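Glycosylation Associate Protein 1 (Streptococcus agalactiae serotype V, PDB 6OYC) is probably a non-catalytic, lectin-like relative of GT-B glycosyltransferases that works in the accessory Sec system, coupling adhesin glycosylation to secretion. Local coordinates at residues A[441-449]-A[487-498]. Sequence-based numbering, arbitrary orientation.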
ATOM      1  N   ALA A 441      10.969  -0.952  -5.719  1.00 32.70           N
ATOM      2  CA  ALA A 441      10.846  -1.558  -7.037  1.00 34.92           C
ATOM      3  C   ALA A 441      12.208  -1.647  -7.724  1.00 37.94           C
ATOM      4  O   ALA A 441      12.496  -2.623  -8.429  1.00 37.20           O
ATOM      5  CB  ALA A 441       9.850  -0.761  -7.881  1.00 32.32           C
ATOM      6  N   GLY A 442      13.065  -0.650  -7.507  1.00 37.99           N
ATOM      7  CA  GLY A 442      14.412  -0.644  -8.045  1.00 39.52           C
ATOM      8  C   GLY A 442      15.253  -1.820  -7.582  1.00 41.90           C
ATOM      9  O   GLY A 442      15.736  -2.587  -8.417  1.00 44.46           O
ATOM     10  N   ILE A 443      15.426  -1.991  -6.266  1.00 39.66           N
ATOM     11  CA  ILE A 443      16.183  -3.136  -5.763  1.00 40.97           C
ATOM     12  C   ILE A 443      15.479  -4.454  -6.042  1.00 45.84           C
ATOM     13  O   ILE A 443      16.112  -5.510  -5.948  1.00 51.64           O
ATOM     14  CB  ILE A 443      16.458  -3.062  -4.245  1.00 39.31           C
ATOM     15  CG1 ILE A 443      15.162  -3.241  -3.455  1.00 40.14           C
ATOM     16  CG2 ILE A 443      17.145  -1.767  -3.841  1.00 40.22           C
ATOM     17  CD1 ILE A 443      15.366  -3.235  -1.931  1.00 42.16           C
ATOM     18  N   SER A 444      14.176  -4.433  -6.337  1.00 41.27           N
ATOM     19  CA  SER A 444      13.453  -5.668  -6.600  1.00 42.74           C
ATOM     20  C   SER A 444      13.538  -6.083  -8.059  1.00 42.30           C
ATOM     21  O   SER A 444      13.324  -7.259  -8.372  1.00 38.70           O
ATOM     22  CB  SER A 444      11.973  -5.523  -6.203  1.00 39.39           C
ATOM     23  OG  SER A 444      11.814  -5.394  -4.805  1.00 39.94           O
ATOM     24  N   SER A 445      13.839  -5.135  -8.944  1.00 37.70           N
ATOM     25  CA  SER A 445      13.883  -5.355 -10.380  1.00 40.76           C
ATOM     26  C   SER A 445      15.294  -5.345 -10.944  1.00 40.92           C
ATOM     27  O   SER A 445      15.487  -5.723 -12.103  1.00 38.71           O
ATOM     28  CB  SER A 445      13.069  -4.271 -11.094  1.00 37.63           C
ATOM     29  OG  SER A 445      13.684  -3.015 -10.849  1.00 39.91           O
ATOM     30  N   GLY A 446      16.281  -4.927 -10.156  1.00 41.71           N
ATOM     31  CA  GLY A 446      17.608  -4.721 -10.669  1.00 45.53           C
ATOM     32  C   GLY A 446      17.785  -3.464 -11.479  1.00 40.70           C
ATOM     33  O   GLY A 446      18.919  -3.149 -11.842  1.00 46.16           O
ATOM     34  N   ILE A 447      16.708  -2.751 -11.795  1.00 39.95           N
ATOM     35  CA  ILE A 447      16.837  -1.501 -12.546  1.00 37.87           C
ATOM     36  C   ILE A 447      17.683  -0.522 -11.738  1.00 40.95           C
ATOM     37  O   ILE A 447      17.405  -0.305 -10.536  1.00 35.75           O
ATOM     38  CB  ILE A 447      15.455  -0.911 -12.857  1.00 35.64           C
ATOM     39  CG1 ILE A 447      14.603  -1.915 -13.642  1.00 36.38           C
ATOM     40  CG2 ILE A 447      15.584   0.418 -13.617  1.00 32.59           C
ATOM     41  CD1 ILE A 447      13.226  -1.375 -14.044  1.00 31.06           C
ATOM     42  N   PRO A 448      18.734   0.060 -12.319  1.00 38.24           N
ATOM     43  CA  PRO A 448      19.590   0.976 -11.554  1.00 36.78           C
ATOM     44  C   PRO A 448      18.914   2.329 -11.347  1.00 35.89           C
ATOM     45  O   PRO A 448      18.124   2.793 -12.178  1.00 34.37           O
ATOM     46  CB  PRO A 448      20.842   1.102 -12.437  1.00 40.77           C
ATOM     47  CG  PRO A 448      20.298   0.941 -13.861  1.00 39.03           C
ATOM     48  CD  PRO A 448      19.168  -0.087 -13.726  1.00 38.76           C
ATOM     49  N   GLN A 449      19.242   2.972 -10.223  1.00 33.33           N
ATOM     50  CA  GLN A 449      18.586   4.212  -9.817  1.00 40.06           C
ATOM     51  C   GLN A 449      19.564   5.374  -9.730  1.00 35.26           C
ATOM     52  O   GLN A 449      20.637   5.246  -9.145  1.00 34.70           O
ATOM     53  CB  GLN A 449      17.919   4.062  -8.448  1.00 34.41           C
ATOM     54  CG  GLN A 449      16.921   2.965  -8.372  1.00 38.27           C
ATOM     55  CD  GLN A 449      16.584   2.649  -6.937  1.00 39.74           C
ATOM     56  OE1 GLN A 449      15.968   3.454  -6.236  1.00 37.05           O
ATOM     57  NE2 GLN A 449      17.011   1.484  -6.482  1.00 38.63           N
ATOM     58  N   TRP A 487      25.259  -1.800 -16.371  1.00 50.53           N
ATOM     59  CA  TRP A 487      23.884  -2.228 -16.159  1.00 51.57           C
ATOM     60  C   TRP A 487      23.821  -3.669 -15.673  1.00 53.38           C
ATOM     61  O   TRP A 487      23.068  -3.986 -14.744  1.00 50.01           O
ATOM     62  CB  TRP A 487      23.092  -2.055 -17.446  1.00 53.02           C
ATOM     63  CG  TRP A 487      21.629  -2.079 -17.228  1.00 52.61           C
ATOM     64  CD1 TRP A 487      20.821  -1.013 -16.938  1.00 48.57           C
ATOM     65  CD2 TRP A 487      20.783  -3.231 -17.264  1.00 52.34           C
ATOM     66  NE1 TRP A 487      19.519  -1.436 -16.797  1.00 50.63           N
ATOM     67  CE2 TRP A 487      19.470  -2.792 -16.992  1.00 49.56           C
ATOM     68  CE3 TRP A 487      21.008  -4.590 -17.507  1.00 51.57           C
ATOM     69  CZ2 TRP A 487      18.392  -3.662 -16.958  1.00 46.83           C
ATOM     70  CZ3 TRP A 487      19.935  -5.450 -17.479  1.00 51.74           C
ATOM     71  CH2 TRP A 487      18.644  -4.987 -17.208  1.00 50.63           C
ATOM     72  N   ASN A 488      24.611  -4.559 -16.272  1.00 54.77           N
ATOM     73  CA  ASN A 488      24.563  -5.944 -15.822  1.00 52.89           C
ATOM     74  C   ASN A 488      25.145  -6.098 -14.430  1.00 53.25           C
ATOM     75  O   ASN A 488      24.733  -6.999 -13.692  1.00 55.52           O
ATOM     76  CB  ASN A 488      25.287  -6.861 -16.800  1.00 56.76           C
ATOM     77  CG  ASN A 488      24.650  -6.860 -18.164  1.00 63.65           C
ATOM     78  OD1 ASN A 488      23.426  -6.968 -18.290  1.00 67.38           O
ATOM     79  ND2 ASN A 488      25.473  -6.733 -19.198  1.00 62.20           N
ATOM     80  N   ARG A 489      26.099  -5.247 -14.049  1.00 51.73           N
ATOM     81  CA  ARG A 489      26.567  -5.289 -12.670  1.00 53.68           C
ATOM     82  C   ARG A 489      25.417  -5.038 -11.706  1.00 50.91           C
ATOM     83  O   ARG A 489      25.374  -5.624 -10.617  1.00 49.48           O
ATOM     84  CB  ARG A 489      27.690  -4.266 -12.457  1.00 53.17           C
ATOM     85  CG  ARG A 489      28.140  -4.147 -11.000  1.00 55.24           C
ATOM     86  CD  ARG A 489      29.595  -3.704 -10.868  1.00 58.98           C
ATOM     87  NE  ARG A 489      29.723  -2.270 -11.080  1.00 62.30           N
ATOM     88  CZ  ARG A 489      30.109  -1.714 -12.227  1.00 62.58           C
ATOM     89  NH1 ARG A 489      30.431  -2.475 -13.264  1.00 62.50           N
ATOM     90  NH2 ARG A 489      30.187  -0.393 -12.331  1.00 59.69           N
ATOM     91  N   SER A 490      24.462  -4.195 -12.114  1.00 48.94           N
ATOM     92  CA  SER A 490      23.346  -3.828 -11.254  1.00 51.68           C
ATOM     93  C   SER A 490      22.333  -4.964 -11.154  1.00 51.68           C
ATOM     94  O   SER A 490      21.868  -5.303 -10.056  1.00 50.30           O
ATOM     95  CB  SER A 490      22.685  -2.554 -11.778  1.00 45.75           C
ATOM     96  OG  SER A 490      21.506  -2.260 -11.043  1.00 48.29           O
ATOM     97  N   LEU A 491      21.981  -5.563 -12.292  1.00 48.29           N
ATOM     98  CA  LEU A 491      21.104  -6.732 -12.280  1.00 49.70           C
ATOM     99  C   LEU A 491      21.685  -7.848 -11.421  1.00 52.43           C
ATOM    100  O   LEU A 491      20.983  -8.448 -10.598  1.00 53.97           O
ATOM    101  CB  LEU A 491      20.866  -7.219 -13.709  1.00 47.90           C
ATOM    102  CG  LEU A 491      19.882  -8.370 -13.953  1.00 55.85           C
ATOM    103  CD1 LEU A 491      18.638  -8.338 -13.019  1.00 48.21           C
ATOM    104  CD2 LEU A 491      19.473  -8.327 -15.406  1.00 47.74           C
ATOM    105  N   ILE A 492      22.978  -8.122 -11.584  1.00 50.60           N
ATOM    106  CA  ILE A 492      23.618  -9.195 -10.831  1.00 53.70           C
ATOM    107  C   ILE A 492      23.644  -8.860  -9.350  1.00 56.43           C
ATOM    108  O   ILE A 492      23.491  -9.737  -8.490  1.00 53.33           O
ATOM    109  CB  ILE A 492      25.035  -9.445 -11.379  1.00 52.90           C
ATOM    110  CG1 ILE A 492      24.960 -10.189 -12.709  1.00 53.12           C
ATOM    111  CG2 ILE A 492      25.899 -10.171 -10.354  1.00 52.90           C
ATOM    112  CD1 ILE A 492      26.140  -9.916 -13.623  1.00 53.39           C
ATOM    113  N   TYR A 493      23.857  -7.583  -9.032  1.00 56.26           N
ATOM    114  CA  TYR A 493      23.852  -7.168  -7.637  1.00 55.27           C
ATOM    115  C   TYR A 493      22.484  -7.401  -7.020  1.00 55.87           C
ATOM    116  O   TYR A 493      22.379  -7.880  -5.887  1.00 57.95           O
ATOM    117  CB  TYR A 493      24.261  -5.700  -7.547  1.00 55.41           C
ATOM    118  CG  TYR A 493      24.043  -5.012  -6.216  1.00 57.38           C
ATOM    119  CD1 TYR A 493      22.768  -4.626  -5.804  1.00 55.75           C
ATOM    120  CD2 TYR A 493      25.121  -4.689  -5.399  1.00 61.03           C
ATOM    121  CE1 TYR A 493      22.567  -3.973  -4.599  1.00 59.40           C
ATOM    122  CE2 TYR A 493      24.931  -4.026  -4.185  1.00 60.79           C
ATOM    123  CZ  TYR A 493      23.651  -3.671  -3.793  1.00 62.68           C
ATOM    124  OH  TYR A 493      23.443  -3.019  -2.592  1.00 66.60           O
ATOM    125  N   SER A 494      21.423  -7.070  -7.752  1.00 53.18           N
ATOM    126  CA  SER A 494      20.083  -7.264  -7.218  1.00 56.44           C
ATOM    127  C   SER A 494      19.771  -8.742  -7.042  1.00 58.17           C
ATOM    128  O   SER A 494      19.244  -9.149  -5.999  1.00 57.94           O
ATOM    129  CB  SER A 494      19.064  -6.587  -8.131  1.00 52.60           C
ATOM    130  OG  SER A 494      19.384  -5.210  -8.261  1.00 53.68           O
ATOM    131  N   ILE A 495      20.135  -9.566  -8.034  1.00 58.98           N
ATOM    132  CA  ILE A 495      19.758 -10.981  -8.028  1.00 55.31           C
ATOM    133  C   ILE A 495      20.268 -11.681  -6.777  1.00 60.77           C
ATOM    134  O   ILE A 495      19.566 -12.511  -6.190  1.00 62.90           O
ATOM    135  CB  ILE A 495      20.275 -11.661  -9.304  1.00 55.29           C
ATOM    136  CG1 ILE A 495      19.369 -11.304 -10.477  1.00 52.61           C
ATOM    137  CG2 ILE A 495      20.322 -13.153  -9.119  1.00 62.23           C
ATOM    138  CD1 ILE A 495      19.941 -11.651 -11.828  1.00 51.54           C
ATOM    139  N   ASP A 496      21.483 -11.336  -6.336  1.00 57.98           N
ATOM    140  CA  ASP A 496      22.051 -11.987  -5.172  1.00 60.45           C
ATOM    141  C   ASP A 496      21.415 -11.485  -3.883  1.00 64.13           C
ATOM    142  O   ASP A 496      21.070 -12.281  -3.012  1.00 66.37           O
ATOM    143  CB  ASP A 496      23.574 -11.808  -5.141  1.00 60.65           C
ATOM    144  CG  ASP A 496      24.234 -12.304  -6.400  1.00 74.94           C
ATOM    145  OD1 ASP A 496      25.262 -11.743  -6.841  1.00 79.85           O
ATOM    146  OD2 ASP A 496      23.724 -13.317  -6.926  1.00 76.72           O
ATOM    147  N   LYS A 497      21.281 -10.172  -3.734  1.00 61.07           N
ATOM    148  CA  LYS A 497      20.532  -9.627  -2.606  1.00 65.18           C
ATOM    149  C   LYS A 497      19.114 -10.201  -2.548  1.00 62.95           C
ATOM    150  O   LYS A 497      18.596 -10.520  -1.468  1.00 61.57           O
ATOM    151  CB  LYS A 497      20.508  -8.090  -2.696  1.00 58.85           C
ATOM    152  CG  LYS A 497      21.850  -7.448  -2.367  1.00 58.63           C
ATOM    153  CD  LYS A 497      21.716  -6.295  -1.377  1.00 59.71           C
ATOM    154  CE  LYS A 497      22.943  -6.240  -0.468  1.00 66.32           C
ATOM    155  NZ  LYS A 497      24.212  -6.594  -1.188  1.00 65.37           N
ATOM    156  N   ILE A 498      18.479 -10.344  -3.707  1.00 60.51           N
ATOM    157  CA  ILE A 498      17.153 -10.947  -3.786  1.00 59.04           C
ATOM    158  C   ILE A 498      17.131 -12.301  -3.083  1.00 65.02           C
ATOM    159  O   ILE A 498      16.192 -12.622  -2.343  1.00 61.99           O
ATOM    160  CB  ILE A 498      16.730 -11.066  -5.268  1.00 59.66           C
ATOM    161  CG1 ILE A 498      16.219  -9.713  -5.803  1.00 60.58           C
ATOM    162  CG2 ILE A 498      15.722 -12.202  -5.480  1.00 61.19           C
ATOM    163  CD1 ILE A 498      14.937  -9.220  -5.185  1.00 56.08           C
TER
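The pyrrolidine ring of P448 meets the indole of W487 obliquely at its pyrrole end, the two side chains crossing at about a right angle, with P448 CD 3.4 Å from W487 NE1. In the plane of the indole, N488 OD1 lies at the edge; R425 adds a cation-pi contact and, through its carbonyl oxygen, accepts the bond from NE1. Proline suits this place as a compact, rigid apolar ring, and the CD1-NE1 side of the indole takes its CG and CD while NE1 keeps its bond to R425 O.

One turn along helix 487-498, S490 OG donates to G446 O (2.8 Å), the donor tilted from the carbonyl plane with a C=O...O angle of 146°. Placing OG anti to the backbone N (chi1 174°) directs it there and also brings it against P448 CB. G446 leaves helix 436-445 with positive phi, a conformation easy for glycine, and its bare CA settles 3.0 Å from S494 OG and 4.3 Å from L491 CA. S494 OG in turn donates to S490 O (3.1 Å), which S494 N reaches from the opposite face of the carbonyl; small serines thus permit close approach while keeping their hydroxyls bonded. Farther along, I498 CD1 covers the last helical turn, 4.0 Å from I443 O. At the same helix end S445 OG donates to A441 O (2.7 Å) and accepts from I447 N, the second bond making an ST turn.

The segment axes cross at 92°, 8.6 Å apart. Helix 436-445 is the crossover between parallel strands 426-428 and 449-451 of a Rossmann-like domain, and helix 484-502 packs across the C-terminal end of helix 436-445. With S490 satisfying the buried G446 carbonyl and S494 spending its hydroxyl on its own helix, the helices meet closely at a glycine without any salt bridge between them.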